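Local structure of engineered protein (Artificial gene, 3VB8) at residues A[102-116]-A[146-160]. The protein is an engineered protein of no established activity, probably made in the design of a protein-based enzyme inhibitor. Sequence-based numbering, arbitrary orientation.
Sequences IFIDIENDLNCPYVL and MVESIKRYLERKIAS
With CG anti to the backbone N (chi1 172°), Tyr153 sends its ring from helix 143-156 toward Asp109, Cys112 and Pro113, and Asp109, CG likewise anti (chi1 -166°), brings its carboxylate to meet the ring from the opposite direction. Tyr153 OH is placed to donate a hydrogen bond to Asp109 OD2 (3.1 Å), a bond that stays doubtful because the hydroxyl is crowded in the model; carboxylate and ring lie nearly coplanar, 20° apart. Cys112 CA sits over one ring face in a CH-pi contact, 3.7 Å from the centroid, while Lys157 CG covers the opposite face toward the rim. At the ring edge Leu116 CD2 lies 3.6 Å from Tyr153 CD2, and Pro113 CD approaches Tyr153 CG obliquely. With an alanine at Tyr153 the ring between Cys112 and Lys157 is gone, which is likely to open a gap beside Leu116 and Pro113. One turn earlier, Ile150 CD1 fits between Pro113 CB and Leu116 CB, 3.7 and 3.6 Å away. Pro113 holds the N-cap position of helix 114-122. The contact packs the link between helices 100-106 and 114-122 against helix 143-156, with Leu116, Ile150 and Leu154 resting on Phe75 of strand 72-82 and Val115 and Met146 on Phe62 of strand 57-67.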
ATOM      1  N   ILE A 102     -20.901  -6.830   1.524  1.00 57.57           N
ATOM      2  CA  ILE A 102     -21.347  -7.398   0.264  1.00 55.92           C
ATOM      3  C   ILE A 102     -20.470  -8.587  -0.118  1.00 56.50           C
ATOM      4  O   ILE A 102     -20.974  -9.657  -0.459  1.00 55.54           O
ATOM      5  CB  ILE A 102     -21.278  -6.344  -0.859  1.00 56.42           C
ATOM      6  CG1 ILE A 102     -22.303  -5.226  -0.620  1.00 57.03           C
ATOM      7  CG2 ILE A 102     -21.502  -6.996  -2.190  1.00 56.33           C
ATOM      8  CD1 ILE A 102     -23.763  -5.690  -0.638  1.00 54.31           C
ATOM      9  N   PHE A 103     -19.153  -8.396  -0.044  1.00 57.83           N
ATOM     10  CA  PHE A 103     -18.203  -9.459  -0.387  1.00 57.72           C
ATOM     11  C   PHE A 103     -18.235 -10.613   0.608  1.00 59.06           C
ATOM     12  O   PHE A 103     -18.080 -11.785   0.237  1.00 57.89           O
ATOM     13  CB  PHE A 103     -16.760  -8.925  -0.453  1.00 56.54           C
ATOM     14  CG  PHE A 103     -16.496  -7.996  -1.610  1.00 54.89           C
ATOM     15  CD1 PHE A 103     -17.012  -6.706  -1.625  1.00 54.80           C
ATOM     16  CD2 PHE A 103     -15.766  -8.420  -2.703  1.00 53.54           C
ATOM     17  CE1 PHE A 103     -16.807  -5.855  -2.728  1.00 53.42           C
ATOM     18  CE2 PHE A 103     -15.560  -7.570  -3.803  1.00 52.95           C
ATOM     19  CZ  PHE A 103     -16.084  -6.291  -3.811  1.00 51.95           C
ATOM     20  N   ILE A 104     -18.427 -10.275   1.877  1.00 61.63           N
ATOM     21  CA  ILE A 104     -18.461 -11.288   2.921  1.00 64.31           C
ATOM     22  C   ILE A 104     -19.639 -12.263   2.695  1.00 65.64           C
ATOM     23  O   ILE A 104     -19.719 -13.306   3.334  1.00 66.70           O
ATOM     24  CB  ILE A 104     -18.517 -10.592   4.321  1.00 65.16           C
ATOM     25  CG1 ILE A 104     -17.689 -11.380   5.349  1.00 66.77           C
ATOM     26  CG2 ILE A 104     -19.967 -10.397   4.776  1.00 65.79           C
ATOM     27  CD1 ILE A 104     -18.393 -12.631   5.938  1.00 54.31           C
ATOM     28  N   ASP A 105     -20.529 -11.937   1.756  1.00 66.56           N
ATOM     29  CA  ASP A 105     -21.679 -12.793   1.434  1.00 66.92           C
ATOM     30  C   ASP A 105     -21.315 -13.681   0.265  1.00 66.79           C
ATOM     31  O   ASP A 105     -21.566 -14.886   0.280  1.00 66.29           O
ATOM     32  CB  ASP A 105     -22.897 -11.949   1.047  1.00 68.79           C
ATOM     33  CG  ASP A 105     -23.679 -11.461   2.245  1.00 70.73           C
ATOM     34  OD1 ASP A 105     -23.070 -10.833   3.130  1.00 71.64           O
ATOM     35  OD2 ASP A 105     -24.907 -11.693   2.295  1.00 71.46           O
ATOM     36  N   ILE A 106     -20.721 -13.056  -0.749  1.00 66.88           N
ATOM     37  CA  ILE A 106     -20.297 -13.734  -1.972  1.00 65.65           C
ATOM     38  C   ILE A 106     -19.646 -15.093  -1.682  1.00 66.38           C
ATOM     39  O   ILE A 106     -19.786 -16.039  -2.463  1.00 64.76           O
ATOM     40  CB  ILE A 106     -19.290 -12.839  -2.781  1.00 64.02           C
ATOM     41  CG1 ILE A 106     -19.878 -11.442  -3.036  1.00 63.48           C
ATOM     42  CG2 ILE A 106     -18.934 -13.482  -4.109  1.00 60.52           C
ATOM     43  CD1 ILE A 106     -21.408 -11.435  -3.321  1.00 54.31           C
ATOM     44  N   GLU A 107     -18.974 -15.197  -0.542  1.00 66.68           N
ATOM     45  CA  GLU A 107     -18.317 -16.438  -0.161  1.00 67.00           C
ATOM     46  C   GLU A 107     -19.296 -17.591  -0.156  1.00 67.55           C
ATOM     47  O   GLU A 107     -18.969 -18.711  -0.538  1.00 67.63           O
ATOM     48  CB  GLU A 107     -17.721 -16.318   1.240  1.00 67.28           C
ATOM     49  CG  GLU A 107     -16.702 -15.223   1.431  1.00 69.27           C
ATOM     50  CD  GLU A 107     -16.081 -15.270   2.829  1.00 70.19           C
ATOM     51  OE1 GLU A 107     -16.814 -15.048   3.818  1.00 72.47           O
ATOM     52  OE2 GLU A 107     -14.863 -15.534   2.950  1.00 69.48           O
ATOM     53  N   ASN A 108     -20.506 -17.292   0.293  1.00 67.83           N
ATOM     54  CA  ASN A 108     -21.570 -18.278   0.405  1.00 66.86           C
ATOM     55  C   ASN A 108     -22.549 -18.330  -0.784  1.00 65.77           C
ATOM     56  O   ASN A 108     -23.601 -18.968  -0.702  1.00 67.45           O
ATOM     57  CB  ASN A 108     -22.344 -18.003   1.698  1.00 66.29           C
ATOM     58  CG  ASN A 108     -21.427 -17.831   2.903  1.00 65.92           C
ATOM     59  OD1 ASN A 108     -21.756 -17.114   3.846  1.00 64.56           O
ATOM     60  ND2 ASN A 108     -20.272 -18.494   2.876  1.00 65.98           N
ATOM     61  N   ASP A 109     -22.205 -17.670  -1.885  1.00 62.99           N
ATOM     62  CA  ASP A 109     -23.075 -17.655  -3.058  1.00 60.89           C
ATOM     63  C   ASP A 109     -22.443 -18.508  -4.141  1.00 60.05           C
ATOM     64  O   ASP A 109     -21.385 -18.172  -4.667  1.00 57.92           O
ATOM     65  CB  ASP A 109     -23.272 -16.205  -3.545  1.00 60.94           C
ATOM     66  CG  ASP A 109     -24.432 -16.050  -4.547  1.00 60.11           C
ATOM     67  OD1 ASP A 109     -25.490 -16.685  -4.332  1.00 60.72           O
ATOM     68  OD2 ASP A 109     -24.297 -15.278  -5.529  1.00 56.55           O
ATOM     69  N   LEU A 110     -23.100 -19.617  -4.463  1.00 60.25           N
ATOM     70  CA  LEU A 110     -22.609 -20.536  -5.475  1.00 60.39           C
ATOM     71  C   LEU A 110     -22.775 -19.953  -6.881  1.00 61.93           C
ATOM     72  O   LEU A 110     -22.335 -20.539  -7.871  1.00 61.76           O
ATOM     73  CB  LEU A 110     -23.347 -21.863  -5.363  1.00 59.25           C
ATOM     74  CG  LEU A 110     -23.022 -22.768  -4.176  1.00 58.04           C
ATOM     75  CD1 LEU A 110     -23.552 -22.181  -2.880  1.00 57.79           C
ATOM     76  CD2 LEU A 110     -23.654 -24.119  -4.418  1.00 56.69           C
ATOM     77  N   ASN A 111     -23.393 -18.780  -6.948  1.00 63.14           N
ATOM     78  CA  ASN A 111     -23.626 -18.073  -8.202  1.00 63.30           C
ATOM     79  C   ASN A 111     -22.455 -17.118  -8.502  1.00 63.47           C
ATOM     80  O   ASN A 111     -22.482 -16.363  -9.478  1.00 64.68           O
ATOM     81  CB  ASN A 111     -24.935 -17.279  -8.100  1.00 64.39           C
ATOM     82  CG  ASN A 111     -26.131 -18.159  -7.808  1.00 65.62           C
ATOM     83  OD1 ASN A 111     -27.208 -17.676  -7.445  1.00 67.61           O
ATOM     84  ND2 ASN A 111     -25.953 -19.460  -7.978  1.00 65.07           N
ATOM     85  N   CYS A 112     -21.434 -17.150  -7.653  1.00 61.86           N
ATOM     86  CA  CYS A 112     -20.270 -16.296  -7.817  1.00 60.27           C
ATOM     87  C   CYS A 112     -19.258 -16.984  -8.695  1.00 60.75           C
ATOM     88  O   CYS A 112     -18.933 -18.138  -8.461  1.00 60.94           O
ATOM     89  CB  CYS A 112     -19.631 -16.002  -6.448  1.00 60.29           C
ATOM     90  SG  CYS A 112     -17.930 -15.331  -6.458  1.00 55.17           S
ATOM     91  N   PRO A 113     -18.745 -16.288  -9.727  1.00 60.54           N
ATOM     92  CA  PRO A 113     -17.739 -16.878 -10.620  1.00 60.47           C
ATOM     93  C   PRO A 113     -16.623 -17.559  -9.817  1.00 60.91           C
ATOM     94  O   PRO A 113     -16.192 -17.045  -8.792  1.00 60.69           O
ATOM     95  CB  PRO A 113     -17.256 -15.669 -11.423  1.00 60.89           C
ATOM     96  CG  PRO A 113     -18.509 -14.878 -11.584  1.00 58.67           C
ATOM     97  CD  PRO A 113     -19.130 -14.943 -10.195  1.00 59.23           C
ATOM     98  N   TYR A 114     -16.197 -18.736 -10.261  1.00 60.75           N
ATOM     99  CA  TYR A 114     -15.159 -19.505  -9.576  1.00 58.68           C
ATOM    100  C   TYR A 114     -13.959 -18.691  -9.076  1.00 55.10           C
ATOM    101  O   TYR A 114     -13.630 -18.738  -7.894  1.00 53.13           O
ATOM    102  CB  TYR A 114     -14.656 -20.603 -10.504  1.00 62.54           C
ATOM    103  CG  TYR A 114     -13.883 -21.692  -9.813  1.00 66.67           C
ATOM    104  CD1 TYR A 114     -14.523 -22.630  -9.003  1.00 67.71           C
ATOM    105  CD2 TYR A 114     -12.513 -21.795  -9.978  1.00 68.37           C
ATOM    106  CE1 TYR A 114     -13.805 -23.644  -8.378  1.00 69.17           C
ATOM    107  CE2 TYR A 114     -11.794 -22.795  -9.364  1.00 70.71           C
ATOM    108  CZ  TYR A 114     -12.440 -23.716  -8.566  1.00 71.33           C
ATOM    109  OH  TYR A 114     -11.700 -24.704  -7.960  1.00 74.16           O
ATOM    110  N   VAL A 115     -13.302 -17.968  -9.980  1.00 52.96           N
ATOM    111  CA  VAL A 115     -12.125 -17.160  -9.649  1.00 50.35           C
ATOM    112  C   VAL A 115     -12.388 -16.068  -8.604  1.00 48.82           C
ATOM    113  O   VAL A 115     -11.521 -15.772  -7.782  1.00 48.30           O
ATOM    114  CB  VAL A 115     -11.540 -16.539 -10.922  1.00 48.59           C
ATOM    115  CG1 VAL A 115     -10.485 -15.554 -10.580  1.00 47.87           C
ATOM    116  CG2 VAL A 115     -10.923 -17.614 -11.798  1.00 47.95           C
ATOM    117  N   LEU A 116     -13.578 -15.477  -8.617  1.00 48.67           N
ATOM    118  CA  LEU A 116     -13.901 -14.458  -7.624  1.00 48.87           C
ATOM    119  C   LEU A 116     -14.184 -15.109  -6.278  1.00 47.28           C
ATOM    120  O   LEU A 116     -13.895 -14.539  -5.229  1.00 45.55           O
ATOM    121  CB  LEU A 116     -15.120 -13.658  -8.068  1.00 51.03           C
ATOM    122  CG  LEU A 116     -15.536 -12.515  -7.151  1.00 52.18           C
ATOM    123  CD1 LEU A 116     -14.407 -11.509  -7.075  1.00 51.76           C
ATOM    124  CD2 LEU A 116     -16.785 -11.855  -7.685  1.00 53.30           C
ATOM    125  N   MET A 146     -13.795 -13.894 -18.526  1.00 67.54           N
ATOM    126  CA  MET A 146     -13.723 -14.100 -17.090  1.00 64.79           C
ATOM    127  C   MET A 146     -14.107 -12.852 -16.298  1.00 63.32           C
ATOM    128  O   MET A 146     -14.943 -12.905 -15.396  1.00 62.10           O
ATOM    129  CB  MET A 146     -12.307 -14.543 -16.724  1.00 65.25           C
ATOM    130  CG  MET A 146     -12.121 -15.004 -15.284  1.00 64.79           C
ATOM    131  SD  MET A 146     -10.424 -15.532 -14.944  1.00 65.12           S
ATOM    132  CE  MET A 146      -9.714 -13.967 -14.584  1.00 64.40           C
ATOM    133  N   VAL A 147     -13.490 -11.727 -16.631  1.00 61.92           N
ATOM    134  CA  VAL A 147     -13.774 -10.480 -15.931  1.00 61.10           C
ATOM    135  C   VAL A 147     -15.218 -10.006 -16.145  1.00 61.19           C
ATOM    136  O   VAL A 147     -15.840  -9.442 -15.246  1.00 59.81           O
ATOM    137  CB  VAL A 147     -12.774  -9.385 -16.378  1.00 60.34           C
ATOM    138  CG1 VAL A 147     -13.097  -8.062 -15.733  1.00 60.12           C
ATOM    139  CG2 VAL A 147     -11.356  -9.789 -16.011  1.00 58.34           C
ATOM    140  N   GLU A 148     -15.756 -10.259 -17.329  1.00 61.87           N
ATOM    141  CA  GLU A 148     -17.127  -9.861 -17.611  1.00 63.54           C
ATOM    142  C   GLU A 148     -18.065 -10.613 -16.685  1.00 63.80           C
ATOM    143  O   GLU A 148     -19.121 -10.117 -16.294  1.00 64.28           O
ATOM    144  CB  GLU A 148     -17.480 -10.170 -19.067  1.00 63.95           C
ATOM    145  CG  GLU A 148     -17.225  -9.042 -20.083  1.00 66.65           C
ATOM    146  CD  GLU A 148     -18.022  -7.766 -19.777  1.00 66.80           C
ATOM    147  OE1 GLU A 148     -19.179  -7.905 -19.316  1.00 67.47           O
ATOM    148  OE2 GLU A 148     -17.506  -6.635 -20.001  1.00 67.37           O
ATOM    149  N   SER A 149     -17.658 -11.823 -16.336  1.00 63.61           N
ATOM    150  CA  SER A 149     -18.450 -12.653 -15.453  1.00 63.82           C
ATOM    151  C   SER A 149     -18.361 -12.099 -14.040  1.00 64.09           C
ATOM    152  O   SER A 149     -19.292 -12.230 -13.237  1.00 64.30           O
ATOM    153  CB  SER A 149     -17.938 -14.099 -15.486  1.00 64.69           C
ATOM    154  OG  SER A 149     -18.050 -14.698 -16.774  1.00 65.45           O
ATOM    155  N   ILE A 150     -17.234 -11.465 -13.744  1.00 64.26           N
ATOM    156  CA  ILE A 150     -17.036 -10.897 -12.429  1.00 64.06           C
ATOM    157  C   ILE A 150     -17.849  -9.635 -12.373  1.00 63.95           C
ATOM    158  O   ILE A 150     -18.630  -9.435 -11.452  1.00 65.46           O
ATOM    159  CB  ILE A 150     -15.548 -10.520 -12.161  1.00 64.76           C
ATOM    160  CG1 ILE A 150     -14.623 -11.705 -12.460  1.00 63.41           C
ATOM    161  CG2 ILE A 150     -15.384 -10.014 -10.712  1.00 64.12           C
ATOM    162  CD1 ILE A 150     -14.863 -12.882 -11.593  1.00 54.31           C
ATOM    163  N   LYS A 151     -17.660  -8.792 -13.381  1.00 63.01           N
ATOM    164  CA  LYS A 151     -18.381  -7.523 -13.478  1.00 63.54           C
ATOM    165  C   LYS A 151     -19.898  -7.673 -13.335  1.00 62.47           C
ATOM    166  O   LYS A 151     -20.518  -7.097 -12.434  1.00 61.51           O
ATOM    167  CB  LYS A 151     -18.043  -6.835 -14.801  1.00 65.10           C
ATOM    168  CG  LYS A 151     -16.646  -6.233 -14.826  1.00 67.98           C
ATOM    169  CD  LYS A 151     -16.174  -5.844 -16.227  1.00 69.70           C
ATOM    170  CE  LYS A 151     -17.028  -4.747 -16.849  1.00 71.12           C
ATOM    171  NZ  LYS A 151     -16.513  -4.344 -18.183  1.00 71.20           N
ATOM    172  N   ARG A 152     -20.490  -8.456 -14.228  1.00 61.55           N
ATOM    173  CA  ARG A 152     -21.924  -8.716 -14.197  1.00 59.67           C
ATOM    174  C   ARG A 152     -22.377  -9.163 -12.804  1.00 59.19           C
ATOM    175  O   ARG A 152     -23.239  -8.549 -12.176  1.00 57.98           O
ATOM    176  CB  ARG A 152     -22.259  -9.807 -15.211  1.00 59.40           C
ATOM    177  CG  ARG A 152     -23.126  -9.365 -16.373  1.00 54.31           C
ATOM    178  CD  ARG A 152     -23.480 -10.548 -17.286  1.00 54.31           C
ATOM    179  NE  ARG A 152     -24.165 -11.643 -16.579  1.00 54.31           N
ATOM    180  CZ  ARG A 152     -23.551 -12.664 -15.970  1.00 54.31           C
ATOM    181  NH1 ARG A 152     -22.219 -12.749 -15.977  1.00 54.31           N
ATOM    182  NH2 ARG A 152     -24.271 -13.596 -15.342  1.00 54.31           N
ATOM    183  N   TYR A 153     -21.788 -10.249 -12.331  1.00 60.22           N
ATOM    184  CA  TYR A 153     -22.118 -10.771 -11.014  1.00 61.49           C
ATOM    185  C   TYR A 153     -22.080  -9.741  -9.885  1.00 61.25           C
ATOM    186  O   TYR A 153     -23.025  -9.636  -9.110  1.00 61.08           O
ATOM    187  CB  TYR A 153     -21.171 -11.922 -10.655  1.00 62.10           C
ATOM    188  CG  TYR A 153     -21.307 -12.424  -9.229  1.00 63.18           C
ATOM    189  CD1 TYR A 153     -22.473 -13.051  -8.791  1.00 64.14           C
ATOM    190  CD2 TYR A 153     -20.291 -12.215  -8.301  1.00 63.28           C
ATOM    191  CE1 TYR A 153     -22.614 -13.442  -7.462  1.00 64.66           C
ATOM    192  CE2 TYR A 153     -20.427 -12.600  -6.986  1.00 63.50           C
ATOM    193  CZ  TYR A 153     -21.582 -13.204  -6.570  1.00 63.99           C
ATOM    194  OH  TYR A 153     -21.706 -13.527  -5.245  1.00 65.06           O
ATOM    195  N   LEU A 154     -20.980  -9.009  -9.768  1.00 61.99           N
ATOM    196  CA  LEU A 154     -20.847  -8.030  -8.701  1.00 64.00           C
ATOM    197  C   LEU A 154     -21.857  -6.902  -8.805  1.00 65.47           C
ATOM    198  O   LEU A 154     -22.391  -6.422  -7.804  1.00 65.94           O
ATOM    199  CB  LEU A 154     -19.441  -7.452  -8.717  1.00 64.69           C
ATOM    200  CG  LEU A 154     -18.338  -8.263  -8.053  1.00 65.46           C
ATOM    201  CD1 LEU A 154     -16.974  -7.627  -8.309  1.00 66.91           C
ATOM    202  CD2 LEU A 154     -18.638  -8.319  -6.562  1.00 63.53           C
ATOM    203  N   GLU A 155     -22.120  -6.477 -10.028  1.00 68.23           N
ATOM    204  CA  GLU A 155     -23.064  -5.397 -10.244  1.00 70.31           C
ATOM    205  C   GLU A 155     -24.504  -5.856 -10.039  1.00 71.05           C
ATOM    206  O   GLU A 155     -25.363  -5.071  -9.644  1.00 55.37           O
ATOM    207  CB  GLU A 155     -22.864  -4.827 -11.639  1.00 71.32           C
ATOM    208  CG  GLU A 155     -21.406  -4.492 -11.904  1.00 71.61           C
ATOM    209  CD  GLU A 155     -21.217  -3.403 -12.930  1.00 73.23           C
ATOM    210  OE1 GLU A 155     -21.807  -3.515 -14.030  1.00 74.11           O
ATOM    211  OE2 GLU A 155     -20.470  -2.441 -12.635  1.00 72.40           O
ATOM    212  N   ARG A 156     -24.773  -7.128 -10.312  1.00 37.90           N
ATOM    213  CA  ARG A 156     -26.119  -7.650 -10.105  1.00 37.90           C
ATOM    214  C   ARG A 156     -26.305  -7.857  -8.598  1.00 37.90           C
ATOM    215  O   ARG A 156     -27.421  -7.855  -8.079  1.00 37.90           O
ATOM    216  CB  ARG A 156     -26.316  -8.963 -10.874  1.00 27.90           C
ATOM    217  CG  ARG A 156     -27.646  -9.062 -11.659  1.00 27.90           C
ATOM    218  CD  ARG A 156     -27.832 -10.447 -12.330  1.00 27.90           C
ATOM    219  NE  ARG A 156     -27.390 -11.529 -11.439  1.00 27.90           N
ATOM    220  CZ  ARG A 156     -27.790 -11.704 -10.167  1.00 27.90           C
ATOM    221  NH1 ARG A 156     -28.676 -10.876  -9.603  1.00 27.90           N
ATOM    222  NH2 ARG A 156     -27.240 -12.673  -9.421  1.00 27.90           N
ATOM    223  N   LYS A 157     -25.195  -8.011  -7.890  1.00 37.90           N
ATOM    224  CA  LYS A 157     -25.251  -8.178  -6.449  1.00 37.90           C
ATOM    225  C   LYS A 157     -25.655  -6.855  -5.825  1.00 37.90           C
ATOM    226  O   LYS A 157     -25.799  -6.742  -4.606  1.00 37.90           O
ATOM    227  CB  LYS A 157     -23.895  -8.612  -5.915  1.00 37.90           C
ATOM    228  CG  LYS A 157     -23.486 -10.056  -6.204  1.00 54.31           C
ATOM    229  CD  LYS A 157     -24.036 -11.075  -5.185  1.00 54.31           C
ATOM    230  CE  LYS A 157     -25.463 -11.532  -5.500  1.00 54.31           C
ATOM    231  NZ  LYS A 157     -26.533 -10.557  -5.075  1.00 54.31           N
ATOM    232  N   ILE A 158     -25.811  -5.846  -6.681  1.00 37.90           N
ATOM    233  CA  ILE A 158     -26.241  -4.514  -6.250  1.00 37.90           C
ATOM    234  C   ILE A 158     -27.482  -4.709  -5.404  1.00 37.90           C
ATOM    235  O   ILE A 158     -27.640  -4.070  -4.352  1.00 37.90           O
ATOM    236  CB  ILE A 158     -26.563  -3.603  -7.493  1.00 37.90           C
ATOM    237  CG1 ILE A 158     -25.284  -2.848  -7.919  1.00 54.31           C
ATOM    238  CG2 ILE A 158     -27.753  -2.671  -7.202  1.00 54.31           C
ATOM    239  CD1 ILE A 158     -25.397  -2.089  -9.254  1.00 54.31           C
ATOM    240  N   ALA A 159     -28.330  -5.627  -5.884  1.00 37.90           N
ATOM    241  CA  ALA A 159     -29.573  -6.014  -5.216  1.00 37.90           C
ATOM    242  C   ALA A 159     -29.553  -5.558  -3.755  1.00 37.90           C
ATOM    243  O   ALA A 159     -30.312  -4.665  -3.354  1.00 37.90           O
ATOM    244  CB  ALA A 159     -29.768  -7.563  -5.304  1.00 37.90           C
ATOM    245  N   SER A 160     -28.651  -6.158  -2.979  1.00 37.90           N
ATOM    246  CA  SER A 160     -28.443  -5.831  -1.560  1.00 37.90           C
ATOM    247  C   SER A 160     -29.509  -4.954  -0.874  1.00 37.90           C
ATOM    248  O   SER A 160     -29.156  -3.837  -0.553  1.00 52.26           O
ATOM    249  CB  SER A 160     -27.033  -5.197  -1.407  1.00 37.90           C
ATOM    250  OG  SER A 160     -26.690  -4.918  -0.054  1.00 54.31           O
TER